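Local coordinates for protein Lic12234 (Leptospira interrogans, PDB 4TZH) that is of unknown function but, as a leucine-rich repeat protein of a human pathogen, is a putative virulence factor that may bind partner molecules, at residues A[65-76]-A[88-99]. Numbering follows the deposited sequence.
With ZN (zinc ion), chain E; ZN (zinc ion), chain C.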
ATOM      1  N   ASN A  65      -8.296 -12.869   1.952  1.00 20.82           N
ATOM      2  CA  ASN A  65      -7.079 -13.696   1.981  1.00 20.58           C
ATOM      3  C   ASN A  65      -5.920 -13.000   1.245  1.00 19.22           C
ATOM      4  O   ASN A  65      -4.832 -13.556   1.138  1.00 19.13           O
ATOM      5  CB  ASN A  65      -7.345 -15.058   1.330  1.00 20.57           C
ATOM      6  CG  ASN A  65      -8.429 -15.783   2.078  1.00 27.79           C
ATOM      7  OD1 ASN A  65      -9.491 -16.097   1.515  1.00 32.15           O
ATOM      8  ND2 ASN A  65      -8.261 -15.909   3.358  1.00 27.89           N
ATOM      9  N   LEU A  66      -6.155 -11.791   0.738  1.00 16.83           N
ATOM     10  CA  LEU A  66      -5.114 -11.132  -0.023  1.00 15.23           C
ATOM     11  C   LEU A  66      -3.889 -10.829   0.829  1.00 16.16           C
ATOM     12  O   LEU A  66      -4.017 -10.198   1.891  1.00 17.08           O
ATOM     13  CB  LEU A  66      -5.668  -9.817  -0.562  1.00 17.23           C
ATOM     14  CG  LEU A  66      -5.052  -9.255  -1.809  1.00 21.02           C
ATOM     15  CD1 LEU A  66      -5.220 -10.189  -3.023  1.00 16.23           C
ATOM     16  CD2 LEU A  66      -5.633  -7.894  -2.115  1.00 21.34           C
ATOM     17  N   LYS A  67      -2.706 -11.205   0.332  1.00 15.09           N
ATOM     18  CA  LYS A  67      -1.435 -10.955   1.015  1.00 15.31           C
ATOM     19  C   LYS A  67      -0.638  -9.878   0.303  1.00 15.72           C
ATOM     20  O   LYS A  67       0.145  -9.165   0.948  1.00 15.76           O
ATOM     21  CB  LYS A  67      -0.558 -12.202   1.046  1.00 18.14           C
ATOM     22  CG  LYS A  67      -1.166 -13.353   1.828  1.00 21.09           C
ATOM     23  CD  LYS A  67      -0.186 -14.549   1.740  1.00 27.23           C
ATOM     24  CE  LYS A  67       0.151 -15.092   3.089  1.00 55.96           C
ATOM     25  NZ  LYS A  67       0.784 -16.437   2.972  1.00 65.21           N
ATOM     26  N   TYR A  68      -0.791  -9.763  -1.008  1.00 13.65           N
ATOM     27  CA  TYR A  68       0.039  -8.818  -1.760  1.00 12.53           C
ATOM     28  C   TYR A  68      -0.840  -8.028  -2.713  1.00 14.87           C
ATOM     29  O   TYR A  68      -1.684  -8.619  -3.389  1.00 14.60           O
ATOM     30  CB  TYR A  68       1.106  -9.583  -2.582  1.00 13.90           C
ATOM     31  CG  TYR A  68       1.812 -10.663  -1.809  1.00 14.41           C
ATOM     32  CD1 TYR A  68       2.683 -10.346  -0.781  1.00 17.61           C
ATOM     33  CD2 TYR A  68       1.685 -11.997  -2.168  1.00 16.47           C
ATOM     34  CE1 TYR A  68       3.353 -11.339  -0.071  1.00 17.73           C
ATOM     35  CE2 TYR A  68       2.360 -12.998  -1.476  1.00 18.83           C
ATOM     36  CZ  TYR A  68       3.191 -12.659  -0.435  1.00 18.73           C
ATOM     37  OH  TYR A  68       3.857 -13.635   0.278  1.00 21.08           O
ATOM     38  N   LEU A  69      -0.655  -6.709  -2.744  1.00 13.64           N
ATOM     39  CA  LEU A  69      -1.454  -5.874  -3.624  1.00 13.76           C
ATOM     40  C   LEU A  69      -0.505  -4.882  -4.259  1.00 13.73           C
ATOM     41  O   LEU A  69       0.132  -4.063  -3.557  1.00 14.62           O
ATOM     42  CB  LEU A  69      -2.528  -5.148  -2.794  1.00 14.78           C
ATOM     43  CG  LEU A  69      -3.450  -4.199  -3.545  1.00 15.74           C
ATOM     44  CD1 LEU A  69      -4.149  -4.901  -4.714  1.00 16.55           C
ATOM     45  CD2 LEU A  69      -4.496  -3.633  -2.580  1.00 17.36           C
ATOM     46  N   ASP A  70      -0.411  -4.950  -5.582  1.00 12.55           N
ATOM     47  CA  ASP A  70       0.452  -4.066  -6.364  1.00 12.27           C
ATOM     48  C   ASP A  70      -0.432  -3.159  -7.213  1.00 14.03           C
ATOM     49  O   ASP A  70      -1.028  -3.634  -8.175  1.00 13.90           O
ATOM     50  CB  ASP A  70       1.378  -4.891  -7.247  1.00 13.31           C
ATOM     51  CG  ASP A  70       2.109  -4.057  -8.278  1.00 14.75           C
ATOM     52  OD1 ASP A  70       2.200  -2.847  -8.087  1.00 14.40           O
ATOM     53  OD2 ASP A  70       2.572  -4.646  -9.270  1.00 15.18           O
ATOM     54  N   ILE A  71      -0.531  -1.900  -6.817  1.00 12.99           N
ATOM     55  CA  ILE A  71      -1.307  -0.901  -7.573  0.70 13.99           C
ATOM     56  C   ILE A  71      -0.400   0.213  -8.025  1.00 14.14           C
ATOM     57  O   ILE A  71      -0.831   1.341  -8.212  1.00 15.25           O
ATOM     58  CB  ILE A  71      -2.480  -0.276  -6.813  0.70 17.88           C
ATOM     59  CG1 ILE A  71      -2.916  -1.161  -5.655  0.70 19.17           C
ATOM     60  CG2 ILE A  71      -3.591   0.060  -7.813  0.70 21.69           C
ATOM     61  CD1 ILE A  71      -4.019  -0.516  -4.718  0.70 20.83           C
ATOM     62  N   SER A  72       0.861  -0.114  -8.211  1.00 13.94           N
ATOM     63  CA  SER A  72       1.829   0.883  -8.635  1.00 14.41           C
ATOM     64  C   SER A  72       1.548   1.423 -10.015  1.00 16.12           C
ATOM     65  O   SER A  72       0.941   0.742 -10.825  1.00 16.06           O
ATOM     66  CB  SER A  72       3.232   0.297  -8.592  1.00 14.66           C
ATOM     67  OG  SER A  72       3.378  -0.826  -9.447  1.00 15.79           O
ATOM     68  N   ARG A  73       2.006   2.648 -10.281  1.00 16.10           N
ATOM     69  CA  ARG A  73       1.900   3.234 -11.634  1.00 15.71           C
ATOM     70  C   ARG A  73       0.459   3.323 -12.120  1.00 18.32           C
ATOM     71  O   ARG A  73       0.108   2.871 -13.233  1.00 20.40           O
ATOM     72  CB  ARG A  73       2.821   2.526 -12.643  1.00 18.90           C
ATOM     73  CG  ARG A  73       4.299   2.739 -12.316  1.00 24.21           C
ATOM     74  CD  ARG A  73       5.234   2.300 -13.443  1.00 32.21           C
ATOM     75  NE  ARG A  73       4.889   2.960 -14.697  1.00 36.20           N
ATOM     76  CZ  ARG A  73       5.353   2.596 -15.886  1.00 63.19           C
ATOM     77  NH1 ARG A  73       6.183   1.562 -15.996  1.00 53.33           N
ATOM     78  NH2 ARG A  73       4.983   3.253 -16.978  1.00 52.70           N
ATOM     79  N   ASN A  74      -0.397   3.932 -11.289  1.00 16.38           N
ATOM     80  CA  ASN A  74      -1.781   4.190 -11.685  1.00 17.92           C
ATOM     81  C   ASN A  74      -1.997   5.672 -11.402  1.00 19.73           C
ATOM     82  O   ASN A  74      -1.028   6.445 -11.400  1.00 19.74           O
ATOM     83  CB  ASN A  74      -2.757   3.299 -10.911  1.00 16.82           C
ATOM     84  CG  ASN A  74      -2.846   1.950 -11.525  1.00 17.25           C
ATOM     85  OD1 ASN A  74      -3.615   1.749 -12.455  1.00 17.85           O
ATOM     86  ND2 ASN A  74      -2.100   0.965 -11.026  1.00 18.15           N
ATOM     87  N   GLN A  75      -3.256   6.107 -11.266  1.00 18.73           N
ATOM     88  CA  GLN A  75      -3.553   7.499 -10.906  1.00 20.03           C
ATOM     89  C   GLN A  75      -4.431   7.442  -9.651  1.00 20.24           C
ATOM     90  O   GLN A  75      -5.398   8.200  -9.525  1.00 21.32           O
ATOM     91  CB  GLN A  75      -4.311   8.211 -12.065  1.00 23.03           C
ATOM     92  CG  GLN A  75      -3.565   8.201 -13.414  1.00 30.16           C
ATOM     93  CD  GLN A  75      -4.494   8.241 -14.622  1.00 50.15           C
ATOM     94  OE1 GLN A  75      -5.660   8.695 -14.566  1.00 38.25           O
ATOM     95  NE2 GLN A  75      -3.995   7.743 -15.754  1.00 40.88           N
ATOM     96  N   ILE A  76      -4.096   6.531  -8.704  1.00 18.52           N
ATOM     97  CA  ILE A  76      -4.892   6.343  -7.495  0.50 17.85           C
ATOM     98  C   ILE A  76      -4.878   7.602  -6.640  1.00 19.61           C
ATOM     99  O   ILE A  76      -3.792   8.043  -6.272  1.00 20.15           O
ATOM    100  CB  ILE A  76      -4.359   5.109  -6.692  0.50 18.22           C
ATOM    101  CG1 ILE A  76      -4.444   3.771  -7.495  0.50 16.80           C
ATOM    102  CG2 ILE A  76      -5.040   4.978  -5.314  0.50 20.33           C
ATOM    103  CD1 ILE A  76      -5.894   3.161  -7.701  0.50 17.57           C
ATOM    104  N   ASN A  88      -5.073  -9.550   6.023  1.00 19.29           N
ATOM    105  CA  ASN A  88      -3.974 -10.470   5.784  1.00 18.02           C
ATOM    106  C   ASN A  88      -2.944  -9.832   4.837  1.00 16.97           C
ATOM    107  O   ASN A  88      -1.943 -10.467   4.504  1.00 17.43           O
ATOM    108  CB  ASN A  88      -4.497 -11.724   5.160  1.00 19.12           C
ATOM    109  CG  ASN A  88      -5.130 -12.596   6.203  1.00 26.42           C
ATOM    110  OD1 ASN A  88      -4.536 -12.834   7.260  1.00 23.23           O
ATOM    111  ND2 ASN A  88      -6.356 -13.012   5.961  1.00 27.91           N
ATOM    112  N   LEU A  89      -3.153  -8.568   4.462  1.00 15.58           N
ATOM    113  CA  LEU A  89      -2.226  -7.920   3.536  1.00 14.58           C
ATOM    114  C   LEU A  89      -0.869  -7.694   4.171  1.00 15.39           C
ATOM    115  O   LEU A  89      -0.794  -7.093   5.257  1.00 16.37           O
ATOM    116  CB  LEU A  89      -2.856  -6.614   3.070  1.00 14.85           C
ATOM    117  CG  LEU A  89      -2.248  -6.029   1.792  1.00 18.04           C
ATOM    118  CD1 LEU A  89      -2.628  -6.872   0.580  1.00 18.55           C
ATOM    119  CD2 LEU A  89      -2.686  -4.582   1.560  1.00 17.41           C
ATOM    120  N   GLU A  90       0.208  -8.108   3.479  1.00 15.59           N
ATOM    121  CA  GLU A  90       1.580  -8.024   3.974  1.00 14.15           C
ATOM    122  C   GLU A  90       2.417  -7.028   3.196  1.00 15.15           C
ATOM    123  O   GLU A  90       3.357  -6.457   3.755  1.00 14.95           O
ATOM    124  CB  GLU A  90       2.272  -9.406   3.895  1.00 16.32           C
ATOM    125  CG  GLU A  90       1.528 -10.454   4.739  1.00 18.09           C
ATOM    126  CD  GLU A  90       2.176 -11.829   4.834  1.00 22.61           C
ATOM    127  OE1 GLU A  90       3.329 -11.965   4.389  1.00 22.92           O
ATOM    128  OE2 GLU A  90       1.563 -12.764   5.382  1.00 20.77           O
ATOM    129  N   VAL A  91       2.119  -6.853   1.897  1.00 14.05           N
ATOM    130  CA  VAL A  91       2.915  -5.960   1.052  1.00 12.95           C
ATOM    131  C   VAL A  91       1.956  -5.130   0.217  1.00 15.78           C
ATOM    132  O   VAL A  91       1.030  -5.702  -0.392  1.00 15.03           O
ATOM    133  CB  VAL A  91       3.828  -6.753   0.104  1.00 15.60           C
ATOM    134  CG1 VAL A  91       4.650  -5.808  -0.800  1.00 16.37           C
ATOM    135  CG2 VAL A  91       4.754  -7.683   0.894  1.00 15.92           C
ATOM    136  N   LEU A  92       2.173  -3.823   0.196  1.00 13.75           N
ATOM    137  CA  LEU A  92       1.322  -2.916  -0.568  1.00 14.14           C
ATOM    138  C   LEU A  92       2.222  -1.975  -1.375  1.00 13.91           C
ATOM    139  O   LEU A  92       2.977  -1.180  -0.797  1.00 13.82           O
ATOM    140  CB  LEU A  92       0.436  -2.130   0.391  1.00 14.18           C
ATOM    141  CG  LEU A  92      -0.479  -1.086  -0.229  1.00 16.65           C
ATOM    142  CD1 LEU A  92      -1.335  -1.665  -1.367  1.00 16.29           C
ATOM    143  CD2 LEU A  92      -1.435  -0.532   0.855  1.00 17.97           C
ATOM    144  N   PHE A  93       2.151  -2.097  -2.706  1.00 13.69           N
ATOM    145  CA  PHE A  93       2.892  -1.197  -3.588  1.00 13.10           C
ATOM    146  C   PHE A  93       1.945  -0.120  -4.106  1.00 15.72           C
ATOM    147  O   PHE A  93       1.006  -0.426  -4.850  1.00 14.70           O
ATOM    148  CB  PHE A  93       3.474  -1.941  -4.799  1.00 15.02           C
ATOM    149  CG  PHE A  93       4.586  -2.904  -4.518  1.00 16.93           C
ATOM    150  CD1 PHE A  93       5.906  -2.472  -4.490  1.00 21.76           C
ATOM    151  CD2 PHE A  93       4.339  -4.266  -4.464  1.00 19.13           C
ATOM    152  CE1 PHE A  93       6.950  -3.388  -4.253  1.00 22.98           C
ATOM    153  CE2 PHE A  93       5.375  -5.169  -4.228  1.00 19.85           C
ATOM    154  CZ  PHE A  93       6.661  -4.716  -4.097  1.00 19.62           C
ATOM    155  N   LEU A  94       2.170   1.128  -3.685  1.00 14.49           N
ATOM    156  CA  LEU A  94       1.355   2.255  -4.107  1.00 15.18           C
ATOM    157  C   LEU A  94       2.219   3.292  -4.778  1.00 16.51           C
ATOM    158  O   LEU A  94       1.746   4.426  -4.984  1.00 16.63           O
ATOM    159  CB  LEU A  94       0.619   2.880  -2.921  1.00 17.79           C
ATOM    160  CG  LEU A  94      -0.725   2.264  -2.664  1.00 23.07           C
ATOM    161  CD1 LEU A  94      -1.189   2.631  -1.249  1.00 23.14           C
ATOM    162  CD2 LEU A  94      -1.733   2.879  -3.676  1.00 29.08           C
ATOM    163  N   ASN A  95       3.439   2.919  -5.143  1.00 15.66           N
ATOM    164  CA  ASN A  95       4.329   3.911  -5.738  1.00 16.70           C
ATOM    165  C   ASN A  95       3.820   4.376  -7.103  1.00 19.19           C
ATOM    166  O   ASN A  95       3.259   3.567  -7.846  1.00 18.58           O
ATOM    167  CB  ASN A  95       5.713   3.367  -5.838  1.00 19.64           C
ATOM    168  CG  ASN A  95       5.786   1.995  -6.387  1.00 21.15           C
ATOM    169  OD1 ASN A  95       5.283   1.026  -5.754  1.00 20.05           O
ATOM    170  ND2 ASN A  95       6.408   1.872  -7.557  1.00 24.79           N
ATOM    171  N   GLY A  96       4.080   5.639  -7.433  1.00 17.55           N
ATOM    172  CA  GLY A  96       3.688   6.145  -8.739  1.00 17.35           C
ATOM    173  C   GLY A  96       2.194   6.309  -8.860  1.00 20.51           C
ATOM    174  O   GLY A  96       1.571   5.690  -9.734  1.00 23.21           O
ATOM    175  N   ASN A  97       1.589   7.109  -7.981  1.00 17.18           N
ATOM    176  CA  ASN A  97       0.149   7.334  -8.035  1.00 17.32           C
ATOM    177  C   ASN A  97      -0.155   8.813  -7.799  1.00 19.66           C
ATOM    178  O   ASN A  97       0.745   9.650  -7.931  1.00 21.01           O
ATOM    179  CB  ASN A  97      -0.580   6.405  -7.048  1.00 15.95           C
ATOM    180  CG  ASN A  97      -0.854   5.059  -7.638  1.00 17.65           C
ATOM    181  OD1 ASN A  97      -1.643   4.990  -8.585  1.00 17.29           O
ATOM    182  ND2 ASN A  97      -0.198   3.985  -7.151  1.00 16.11           N
ATOM    183  N   SER A  98      -1.429   9.142  -7.545  1.00 18.52           N
ATOM    184  CA  SER A  98      -1.875  10.509  -7.353  1.00 19.62           C
ATOM    185  C   SER A  98      -2.355  10.752  -5.941  1.00 21.96           C
ATOM    186  O   SER A  98      -3.349  11.462  -5.729  1.00 23.50           O
ATOM    187  CB  SER A  98      -2.978  10.800  -8.364  1.00 23.55           C
ATOM    188  OG  SER A  98      -2.439  10.648  -9.663  1.00 28.28           O
ATOM    189  N   LEU A  99      -1.676  10.159  -4.947  1.00 20.65           N
ATOM    190  CA  LEU A  99      -2.097  10.336  -3.568  1.00 20.84           C
ATOM    191  C   LEU A  99      -1.592  11.617  -2.948  1.00 22.75           C
ATOM    192  O   LEU A  99      -0.384  11.820  -2.868  1.00 22.28           O
ATOM    193  CB  LEU A  99      -1.674   9.145  -2.697  1.00 20.87           C
ATOM    194  CG  LEU A  99      -2.348   7.836  -3.033  1.00 22.38           C
ATOM    195  CD1 LEU A  99      -1.518   6.675  -2.465  1.00 23.65           C
ATOM    196  CD2 LEU A  99      -3.777   7.802  -2.518  1.00 22.50           C
TER
HETATM  197 ZN    ZN E 303       2.529 -14.477   5.580  0.75 20.78          ZN
HETATM  198 ZN    ZN C 301       3.062  -6.477  -9.656  0.85 14.25          ZN
HETATM  199  O   HOH W   1      -6.224  -9.377   3.351  1.00 19.79           O
HETATM  200  O   HOH W   2       5.090 -12.747   2.555  0.50 21.40           O
HETATM  201  O   HOH W   3      -0.460   9.192 -11.218  1.00 33.23           O
HETATM  202  O   HOH W   4       1.105 -15.769   6.387  1.00 23.49           O
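N97 bonds through its side-chain amide to I71 and I76 of the preceding coil, one rung of the asparagine ladder of a leucine-rich repeat solenoid. Its ND2 donates almost straight to I71 O (2.9 Å, 172°) and also to L94 O of its own coil, while OD1 takes the backbone N of I76 at 2.9 Å. I71 O is gripped twice, because ND2 of N74, the preceding rung, reaches the other face of the same carbonyl and donates to L48 O as well. In N97 the CG is anti to the carbonyl carbon (chi1 -85°), which lays the amide alongside I76.

Upstream, strands 68-70 and 91-93 run parallel in the sheet that lines one side of the solenoid. On the side turned into the solenoid core, L69 and L92, paired across the strands, lie alongside each other, L69 CD2 meeting L92 CD1 at 3.9 Å, and L89 CD1 packs against L69 CB. The side turned away from the core carries Y68, V91, D70 and F93. There V91 CG2 comes up to CD1 at the edge of the Y68 ring, one face of which has K67 CB over its centre, and the D70 carboxylate stands at 68° to F93, whose ring meets that of Y116, the two planes nearly parallel.

D70 divides its oxygens between two tasks. OD2 binds a zinc ion together with H47, whereas OD1 closes an Asx turn with S72 N and takes S72 OG on its syn lone pair, bonds that probably hold the carboxylate in position for the metal. At the other end of the strands, the chains of K67 and E90 run alongside each other; E90 OE2 binds a second zinc ion at 2.0 Å, and a water links E90 OE1 to Y68 OH, 2.7 Å from each.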